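Local structure of LysM domain protein (Mycobacterium smegmatis, 4OKC) at residues G8-R13 against V53-V58; E83-L88 against V95-D100; N49-V54 against L66-K71. The protein probably binds mannose through a bulb-lectin-type (beta-prism II) fold and assembles as a dimer. All coordinates share one frame; numbering follows the deposited sequence.

Contact 1: residues G8-R13 against V53-V58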
loop_
_atom_site.group_PDB
_atom_site.type_symbol
_atom_site.label_atom_id
_atom_site.label_comp_id
_atom_site.label_asym_id
_atom_site.label_seq_id
_atom_site.Cartn_x
_atom_site.Cartn_y
_atom_site.Cartn_z
ATOM N N GLY A 8 4.866 -2.334 -16.935
ATOM C CA GLY A 8 4.678 -1.113 -16.162
ATOM C C GLY A 8 3.375 -0.339 -16.414
ATOM O O GLY A 8 3.178 0.748 -15.874
ATOM N N GLN A 9 2.456 -0.846 -17.217
ATOM C CA GLN A 9 1.152 -0.191 -17.242
ATOM C C GLN A 9 0.239 -0.916 -16.285
ATOM O O GLN A 9 0.496 -2.084 -15.964
ATOM C CB GLN A 9 0.550 -0.225 -18.641
ATOM C CG GLN A 9 1.336 0.594 -19.627
ATOM C CD GLN A 9 0.717 0.536 -21.010
ATOM O OE1 GLN A 9 -0.083 -0.370 -21.306
ATOM N NE2 GLN A 9 1.091 1.500 -21.870
ATOM N N LYS A 10 -0.821 -0.250 -15.845
ATOM C CA LYS A 10 -1.738 -0.844 -14.882
ATOM C C LYS A 10 -3.179 -0.399 -15.031
ATOM O O LYS A 10 -3.470 0.676 -15.530
ATOM C CB LYS A 10 -1.263 -0.561 -13.434
ATOM C CG LYS A 10 -1.417 0.867 -13.072
ATOM C CD LYS A 10 -0.484 1.273 -11.956
ATOM C CE LYS A 10 -0.377 2.791 -11.972
ATOM N NZ LYS A 10 -1.649 3.384 -12.540
ATOM N N LEU A 11 -4.072 -1.265 -14.578
ATOM C CA LEU A 11 -5.483 -0.935 -14.478
ATOM C C LEU A 11 -5.799 -0.540 -13.022
ATOM O O LEU A 11 -5.365 -1.197 -12.063
ATOM C CB LEU A 11 -6.348 -2.134 -14.804
ATOM C CG LEU A 11 -6.569 -2.579 -16.218
ATOM C CD1 LEU A 11 -7.202 -3.988 -16.096
ATOM C CD2 LEU A 11 -7.459 -1.523 -16.843
ATOM N N GLU A 12 -6.616 0.493 -12.891
ATOM C CA GLU A 12 -7.040 0.927 -11.586
ATOM C C GLU A 12 -8.558 0.813 -11.511
ATOM O O GLU A 12 -9.223 0.595 -12.557
ATOM C CB GLU A 12 -6.579 2.357 -11.357
ATOM C CG GLU A 12 -5.100 2.460 -11.407
ATOM C CD GLU A 12 -4.591 3.806 -11.013
ATOM O OE1 GLU A 12 -4.799 4.169 -9.828
ATOM O OE2 GLU A 12 -3.957 4.463 -11.884
ATOM N N ARG A 13 -9.082 0.964 -10.294
ATOM C CA ARG A 13 -10.522 0.923 -10.063
ATOM C C ARG A 13 -11.298 1.693 -11.104
ATOM O O ARG A 13 -10.997 2.840 -11.365
ATOM C CB ARG A 13 -10.891 1.424 -8.659
ATOM C CG ARG A 13 -10.854 0.353 -7.636
ATOM C CD ARG A 13 -10.320 0.933 -6.320
ATOM N NE ARG A 13 -9.056 1.653 -6.520
ATOM C CZ ARG A 13 -8.388 2.254 -5.543
ATOM N NH1 ARG A 13 -7.256 2.901 -5.789
ATOM N NH2 ARG A 13 -8.879 2.221 -4.310
ATOM N N VAL A 53 -8.464 -3.838 -3.705
ATOM C CA VAL A 53 -7.404 -3.984 -4.694
ATOM C C VAL A 53 -7.364 -2.597 -5.283
ATOM O O VAL A 53 -8.421 -1.983 -5.426
ATOM C CB VAL A 53 -7.740 -5.074 -5.748
ATOM C CG1 VAL A 53 -6.800 -5.004 -6.905
ATOM C CG2 VAL A 53 -7.684 -6.409 -5.125
ATOM N N VAL A 54 -6.155 -2.095 -5.531
ATOM C CA VAL A 54 -5.903 -0.737 -6.007
ATOM C C VAL A 54 -5.440 -0.745 -7.462
ATOM O O VAL A 54 -5.702 0.203 -8.222
ATOM C CB VAL A 54 -4.849 0.073 -5.159
ATOM C CG1 VAL A 54 -3.476 -0.622 -5.075
ATOM C CG2 VAL A 54 -4.637 1.471 -5.771
ATOM N N ARG A 55 -4.749 -1.811 -7.848
ATOM C CA ARG A 55 -4.187 -1.913 -9.175
ATOM C C ARG A 55 -3.914 -3.356 -9.626
ATOM O O ARG A 55 -3.590 -4.241 -8.843
ATOM C CB ARG A 55 -2.938 -1.043 -9.312
ATOM C CG ARG A 55 -1.695 -1.570 -8.540
ATOM C CD ARG A 55 -0.434 -0.778 -8.922
ATOM N NE ARG A 55 0.801 -1.323 -8.321
ATOM C CZ ARG A 55 1.050 -1.335 -7.010
ATOM N NH1 ARG A 55 0.122 -0.885 -6.168
ATOM N NH2 ARG A 55 2.184 -1.833 -6.529
ATOM N N ALA A 56 -4.063 -3.548 -10.922
ATOM C CA ALA A 56 -3.750 -4.771 -11.577
ATOM C C ALA A 56 -2.719 -4.318 -12.595
ATOM O O ALA A 56 -3.040 -3.596 -13.548
ATOM C CB ALA A 56 -5.002 -5.324 -12.264
ATOM N N GLU A 57 -1.471 -4.707 -12.361
ATOM C CA GLU A 57 -0.384 -4.153 -13.111
ATOM C C GLU A 57 0.500 -5.172 -13.791
ATOM O O GLU A 57 0.936 -6.171 -13.162
ATOM C CB GLU A 57 0.438 -3.247 -12.217
ATOM C CG GLU A 57 1.872 -3.004 -12.707
ATOM C CD GLU A 57 2.456 -1.692 -12.203
ATOM O OE1 GLU A 57 2.052 -1.252 -11.084
ATOM O OE2 GLU A 57 3.319 -1.118 -12.935
ATOM N N VAL A 58 0.765 -4.916 -15.083
ATOM C CA VAL A 58 1.698 -5.734 -15.814
ATOM C C VAL A 58 3.002 -5.122 -15.397
ATOM O O VAL A 58 3.298 -3.987 -15.776
ATOM C CB VAL A 58 1.539 -5.650 -17.366
ATOM C CG1 VAL A 58 2.432 -6.712 -18.055
ATOM C CG2 VAL A 58 0.088 -5.798 -17.796
#
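The guanidinium of Arg13 lies over the start of strand 53-58: one of its faces is turned to Val54, whose CA stands 3.7 Å from the plane and off toward the rim, and Val53 O lies over a face too. Asp30 and Asp52 both touch the same side chain, so a long cationic arm suits this corner. The carboxylate of Glu12 is met from above its plane, 59° out of it, by Lys10 NZ, which lies 2.6 Å from Glu12 OE2 in a salt bridge. That of Glu57 takes a weak bond from Arg55 NE to OE1, while Arg55 NH1 is paired with Glu70 of the second subunit. Beneath these charges the aliphatic stems do the packing: Lys10 CB meets Glu57 CB at 3.4 Å, and Lys10 CD meets Arg55 CD at 3.7 Å. On the other face Leu11 and the small Ala56 sit over Leu34, both buried and apolar. Their backbones hold the register, Leu11 N to Ala56 O at 2.7 Å and Ala56 N to Leu11 O at 2.9 Å. A charged outer face over a leucine-rich inner one, on antiparallel strands, fits one sheet of a beta-prism II lectin domain.

Contact 2: residues E83-L88 against V95-D100; sequences EVKLVL and VLYAKD
Leu86 and Leu96 face each other as a non-hydrogen-bonded antiparallel pair, and the dense part of this hairpin is built around them. In Leu96, chi1 of -171° carries CG beside the carbonyl carbon, and chi2 of 75° then turns CD1 to Leu86 CB, 3.9 Å away; Val84 CB adds a further contact on the same methyl. Branched, apolar residues suit this side because Trp104 of strand 101-105 backs both leucines, and Phe64 of the second subunit packs on Leu86. Flanking pairs are stitched by the backbone: Val87 N reaches Val95 O at 2.6 Å, Tyr97 N reaches Lys85 O at 2.7 Å, and each bond has a reciprocal partner.

On the reverse face Tyr97 is fitted closely by aliphatic groups. Val95 CG1, on its own strand, stands 3.4 Å above the ring centre, and from across the gap Val87 CG2 approaches the ring edge near its plane, 4.1 Å from Tyr97 CD2. The stem of Lys85 crosses the base of the ring. Tyr97 OH has a weak hydrogen bond to Gln89.

The hairpin is looser at its exposed end. There Glu83 and Lys99 run side by side in the same direction, with Glu83 OE1 beside the methylenes of Lys99, yet OE1 and Lys99 NZ remain 5.2 Å apart; these charges can attract one another only at a distance and probably add little to stability. Gln89, Val95 and Tyr97 belong to a QxDxNxVxY motif, which shapes the mannose pocket in related lectins. The two faces thus differ in chemistry: the leucines are buried against Trp104 and the second subunit, whereas Gln89, Val95 and Tyr97 would, as in those relatives, offer a sugar both polar groups and an apolar patch.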
loop_
_atom_site.group_PDB
_atom_site.type_symbol
_atom_site.label_atom_id
_atom_site.label_comp_id
_atom_site.label_asym_id
_atom_site.label_seq_id
_atom_site.Cartn_x
_atom_site.Cartn_y
_atom_site.Cartn_z
ATOM N N GLU A 83 -6.499 18.649 15.161
ATOM C CA GLU A 83 -5.272 19.404 15.345
ATOM C C GLU A 83 -4.203 18.638 16.181
ATOM O O GLU A 83 -3.530 19.211 17.048
ATOM C CB GLU A 83 -5.627 20.771 15.901
ATOM C CG GLU A 83 -6.473 21.541 14.889
ATOM C CD GLU A 83 -7.352 22.612 15.513
ATOM O OE1 GLU A 83 -6.997 23.133 16.617
ATOM O OE2 GLU A 83 -8.409 22.934 14.870
ATOM N N VAL A 84 -4.068 17.342 15.878
ATOM C CA VAL A 84 -3.148 16.469 16.564
ATOM C C VAL A 84 -1.704 16.771 16.197
ATOM O O VAL A 84 -1.424 17.325 15.137
ATOM C CB VAL A 84 -3.436 15.030 16.244
ATOM C CG1 VAL A 84 -4.732 14.641 16.901
ATOM C CG2 VAL A 84 -3.460 14.840 14.695
ATOM N N LYS A 85 -0.798 16.447 17.102
ATOM C CA LYS A 85 0.634 16.478 16.846
ATOM C C LYS A 85 1.189 15.425 17.798
ATOM O O LYS A 85 0.548 15.076 18.799
ATOM C CB LYS A 85 1.240 17.883 17.074
ATOM C CG LYS A 85 1.178 18.351 18.478
ATOM C CD LYS A 85 1.608 19.766 18.627
ATOM C CE LYS A 85 1.817 20.095 20.126
ATOM N NZ LYS A 85 2.873 21.098 20.353
ATOM N N LEU A 86 2.307 14.829 17.427
ATOM C CA LEU A 86 2.949 13.814 18.237
ATOM C C LEU A 86 4.263 14.436 18.573
ATOM O O LEU A 86 4.933 15.017 17.705
ATOM C CB LEU A 86 3.181 12.492 17.459
ATOM C CG LEU A 86 3.757 11.252 18.177
ATOM C CD1 LEU A 86 2.779 10.645 19.201
ATOM C CD2 LEU A 86 4.110 10.242 17.169
ATOM N N VAL A 87 4.613 14.351 19.861
ATOM C CA VAL A 87 5.807 15.011 20.353
ATOM C C VAL A 87 6.604 14.072 21.223
ATOM O O VAL A 87 6.095 13.506 22.186
ATOM C CB VAL A 87 5.476 16.292 21.118
ATOM C CG1 VAL A 87 6.767 17.011 21.542
ATOM C CG2 VAL A 87 4.613 17.219 20.288
ATOM N N LEU A 88 7.858 13.877 20.853
ATOM C CA LEU A 88 8.766 13.111 21.654
ATOM C C LEU A 88 9.365 14.110 22.652
ATOM O O LEU A 88 9.995 15.085 22.258
ATOM C CB LEU A 88 9.867 12.504 20.761
ATOM C CG LEU A 88 11.017 11.763 21.474
ATOM C CD1 LEU A 88 10.506 10.538 22.123
ATOM C CD2 LEU A 88 12.158 11.402 20.539
ATOM N N VAL A 95 4.066 11.840 23.104
ATOM C CA VAL A 95 2.703 12.292 23.394
ATOM C C VAL A 95 2.017 12.819 22.140
ATOM O O VAL A 95 2.607 13.605 21.389
ATOM C CB VAL A 95 2.661 13.410 24.483
ATOM C CG1 VAL A 95 1.195 13.896 24.692
ATOM C CG2 VAL A 95 3.306 12.935 25.779
ATOM N N LEU A 96 0.780 12.365 21.937
ATOM C CA LEU A 96 -0.085 12.855 20.896
ATOM C C LEU A 96 -0.997 13.906 21.503
ATOM O O LEU A 96 -1.871 13.578 22.291
ATOM C CB LEU A 96 -0.912 11.725 20.288
ATOM C CG LEU A 96 -1.678 12.198 19.026
ATOM C CD1 LEU A 96 -0.740 12.351 17.811
ATOM C CD2 LEU A 96 -2.833 11.285 18.696
ATOM N N TYR A 97 -0.740 15.170 21.178
ATOM C CA TYR A 97 -1.572 16.259 21.621
ATOM C C TYR A 97 -2.688 16.521 20.645
ATOM O O TYR A 97 -2.616 16.128 19.500
ATOM C CB TYR A 97 -0.742 17.530 21.832
ATOM C CG TYR A 97 0.133 17.454 23.092
ATOM C CD1 TYR A 97 -0.425 17.548 24.373
ATOM C CD2 TYR A 97 1.498 17.258 22.984
ATOM C CE1 TYR A 97 0.372 17.446 25.524
ATOM C CE2 TYR A 97 2.321 17.159 24.136
ATOM C CZ TYR A 97 1.758 17.269 25.390
ATOM O OH TYR A 97 2.566 17.179 26.505
ATOM N N ALA A 98 -3.728 17.182 21.131
ATOM C CA ALA A 98 -4.906 17.476 20.373
ATOM C C ALA A 98 -5.431 18.830 20.846
ATOM O O ALA A 98 -5.056 19.306 21.922
ATOM C CB ALA A 98 -5.936 16.375 20.563
ATOM N N LYS A 99 -6.274 19.458 20.035
ATOM C CA LYS A 99 -6.837 20.746 20.371
ATOM C C LYS A 99 -7.383 20.693 21.803
ATOM O O LYS A 99 -7.215 21.664 22.573
ATOM C CB LYS A 99 -7.922 21.152 19.347
ATOM C CG LYS A 99 -8.427 22.586 19.449
ATOM C CD LYS A 99 -9.699 22.756 18.612
ATOM C CE LYS A 99 -10.264 24.210 18.645
ATOM N NZ LYS A 99 -10.664 24.610 20.028
ATOM N N ASP A 100 -8.000 19.558 22.158
ATOM C CA ASP A 100 -8.643 19.392 23.473
ATOM C C ASP A 100 -7.768 18.778 24.567
ATOM O O ASP A 100 -8.288 18.401 25.632
ATOM C CB ASP A 100 -9.944 18.582 23.350
ATOM C CG ASP A 100 -9.709 17.150 22.865
ATOM O OD1 ASP A 100 -8.799 16.951 22.024
ATOM O OD2 ASP A 100 -10.417 16.227 23.336
#

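Contact 3: residues N49-V54 against L66-K71; sequences NGQDVV and LYTAEK
Valine torsions set this contact: Val53 holds CG1 anti to its backbone N (chi1 168°), directing that methyl to Leu66 CD2, 3.7 Å away, whereas Val54 tucks CG1 between its N and carbonyl carbon (chi1 58°), against the backbone of Tyr67. The two segments form the open end of the beta hairpin 53-58/64-75 of what is probably a beta-prism II domain, where its strands come apart. Val53 and Thr68 make a single antiparallel non-hydrogen-bonded pair, with their CA atoms 4.0 Å apart, and the touching backbones then run at 92° to each other.

The side chains of this pair diverge, crossing at about a right angle and meeting only through methyls, Val53 CG2 to Thr68 CG2 at 4.1 Å. A threonine suits such a border position, since CG2 can face the valine and the amide end of Gln51, while OG1 remains available for polar work; in the second subunit Thr68 OG1 is hydrogen-bonded to Lys71 O of this chain. Leu66, farther in, is wholly apolar and also leans on Ala56, continuing the buried layer below the sheet.

Outward of the pair Asp52 and Ala69 continue the contact. The small methyl of Ala69 fits close beside the carboxylate, 3.4 Å from Asp52 OD2, and Ala69 N makes a less certain backbone bond to Asp52 O. Glu70 does not touch this hairpin partner but forms a salt bridge with Arg55 of the second subunit, and the strand itself pairs with one of that subunit, so the sheet runs on through the dimer.

The firmer of the two backbone bonds between these segments, Val54 N to Tyr67 O, is 2.8 Å long with 171° at the hydrogen.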
loop_
_atom_site.group_PDB
_atom_site.type_symbol
_atom_site.label_atom_id
_atom_site.label_comp_id
_atom_site.label_asym_id
_atom_site.label_seq_id
_atom_site.Cartn_x
_atom_site.Cartn_y
_atom_site.Cartn_z
ATOM N N ASN A 49 -13.108 -10.176 -5.119
ATOM C CA ASN A 49 -14.240 -9.381 -4.705
ATOM C C ASN A 49 -14.236 -9.337 -3.200
ATOM O O ASN A 49 -14.013 -10.369 -2.525
ATOM C CB ASN A 49 -15.526 -10.051 -5.164
ATOM C CG ASN A 49 -15.670 -11.483 -4.619
ATOM O OD1 ASN A 49 -14.797 -12.372 -4.826
ATOM N ND2 ASN A 49 -16.746 -11.698 -3.886
ATOM N N GLY A 50 -14.479 -8.138 -2.667
ATOM C CA GLY A 50 -14.510 -7.913 -1.224
ATOM C C GLY A 50 -13.134 -7.580 -0.686
ATOM O O GLY A 50 -12.960 -7.409 0.515
ATOM N N GLN A 51 -12.142 -7.470 -1.564
ATOM C CA GLN A 51 -10.827 -7.016 -1.133
ATOM C C GLN A 51 -10.590 -5.592 -1.644
ATOM O O GLN A 51 -11.247 -5.122 -2.590
ATOM C CB GLN A 51 -9.729 -7.977 -1.586
ATOM C CG GLN A 51 -10.043 -9.388 -1.206
ATOM C CD GLN A 51 -8.868 -10.296 -1.363
ATOM O OE1 GLN A 51 -9.045 -11.484 -1.636
ATOM N NE2 GLN A 51 -7.666 -9.767 -1.171
ATOM N N ASP A 52 -9.676 -4.881 -1.012
ATOM C CA ASP A 52 -9.400 -3.548 -1.510
ATOM C C ASP A 52 -8.204 -3.727 -2.393
ATOM O O ASP A 52 -7.067 -3.928 -1.879
ATOM C CB ASP A 52 -9.082 -2.613 -0.346
ATOM C CG ASP A 52 -9.210 -1.162 -0.715
ATOM O OD1 ASP A 52 -9.802 -0.836 -1.766
ATOM O OD2 ASP A 52 -8.722 -0.339 0.076
ATOM N N VAL A 53 -8.464 -3.838 -3.705
ATOM C CA VAL A 53 -7.404 -3.984 -4.694
ATOM C C VAL A 53 -7.364 -2.597 -5.283
ATOM O O VAL A 53 -8.421 -1.983 -5.426
ATOM C CB VAL A 53 -7.740 -5.074 -5.748
ATOM C CG1 VAL A 53 -6.800 -5.004 -6.905
ATOM C CG2 VAL A 53 -7.684 -6.409 -5.125
ATOM N N VAL A 54 -6.155 -2.095 -5.531
ATOM C CA VAL A 54 -5.903 -0.737 -6.007
ATOM C C VAL A 54 -5.440 -0.745 -7.462
ATOM O O VAL A 54 -5.702 0.203 -8.222
ATOM C CB VAL A 54 -4.849 0.073 -5.159
ATOM C CG1 VAL A 54 -3.476 -0.622 -5.075
ATOM C CG2 VAL A 54 -4.637 1.471 -5.771
ATOM N N LEU A 66 -2.022 -8.024 -8.891
ATOM C CA LEU A 66 -2.990 -7.190 -8.200
ATOM C C LEU A 66 -2.486 -6.852 -6.805
ATOM O O LEU A 66 -2.055 -7.713 -6.039
ATOM C CB LEU A 66 -4.360 -7.891 -8.061
ATOM C CG LEU A 66 -5.349 -7.839 -9.194
ATOM C CD1 LEU A 66 -4.868 -8.778 -10.309
ATOM C CD2 LEU A 66 -6.701 -8.270 -8.667
ATOM N N TYR A 67 -2.548 -5.581 -6.469
ATOM C CA TYR A 67 -2.123 -5.173 -5.148
ATOM C C TYR A 67 -3.300 -4.642 -4.374
ATOM O O TYR A 67 -4.105 -3.851 -4.908
ATOM C CB TYR A 67 -1.056 -4.100 -5.265
ATOM C CG TYR A 67 0.270 -4.630 -5.790
ATOM C CD1 TYR A 67 1.146 -5.306 -4.955
ATOM C CD2 TYR A 67 0.642 -4.433 -7.127
ATOM C CE1 TYR A 67 2.379 -5.777 -5.430
ATOM C CE2 TYR A 67 1.864 -4.905 -7.616
ATOM C CZ TYR A 67 2.732 -5.576 -6.755
ATOM O OH TYR A 67 3.941 -6.048 -7.226
ATOM N N THR A 68 -3.383 -5.064 -3.111
ATOM C CA THR A 68 -4.313 -4.452 -2.166
ATOM C C THR A 68 -3.711 -3.167 -1.577
ATOM O O THR A 68 -2.492 -3.052 -1.516
ATOM C CB THR A 68 -4.778 -5.425 -1.071
ATOM O OG1 THR A 68 -3.669 -5.823 -0.249
ATOM C CG2 THR A 68 -5.419 -6.607 -1.696
ATOM N N ALA A 69 -4.560 -2.207 -1.207
ATOM C CA ALA A 69 -4.154 -0.956 -0.563
ATOM C C ALA A 69 -3.307 -1.209 0.696
ATOM O O ALA A 69 -3.463 -2.232 1.378
ATOM C CB ALA A 69 -5.381 -0.145 -0.171
ATOM N N GLU A 70 -2.441 -0.257 1.003
ATOM C CA GLU A 70 -1.646 -0.284 2.201
ATOM C C GLU A 70 -2.548 -0.372 3.420
ATOM O O GLU A 70 -3.480 0.422 3.549
ATOM C CB GLU A 70 -0.822 0.995 2.250
ATOM C CG GLU A 70 0.325 1.051 1.263
ATOM C CD GLU A 70 1.318 2.159 1.590
ATOM O OE1 GLU A 70 2.118 2.508 0.696
ATOM O OE2 GLU A 70 1.319 2.678 2.740
ATOM N N LYS A 71 -2.309 -1.367 4.284
ATOM C CA LYS A 71 -3.126 -1.585 5.495
ATOM C C LYS A 71 -2.373 -1.146 6.754
ATOM O O LYS A 71 -1.124 -1.232 6.795
ATOM C CB LYS A 71 -3.449 -3.061 5.669
ATOM C CG LYS A 71 -4.545 -3.630 4.765
ATOM C CD LYS A 71 -4.120 -5.041 4.277
ATOM C CE LYS A 71 -3.973 -6.085 5.404
ATOM N NZ LYS A 71 -5.206 -6.189 6.284
#

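In the fold
From the N terminus, strand 9-12 waits for some forty residues before contact 1 closes the loop on strand 53-58. That loop holds the four-stranded sheet from 16-18 to 41-45. Contact 3 opens just as that closure begins, shares Val53 and Val54 with it, and closes a short hairpin on strand 64-75; strand 53-58 is thus the middle of one three-stranded sheet. Contact 2 follows in series, nested in neither, and closes another hairpin, its centre 37 Å from that of contact 1. It meets neither of the others; like them it touches the second subunit, and there its strand 85-88 extends a sheet of that chain, consistent with a swapped element.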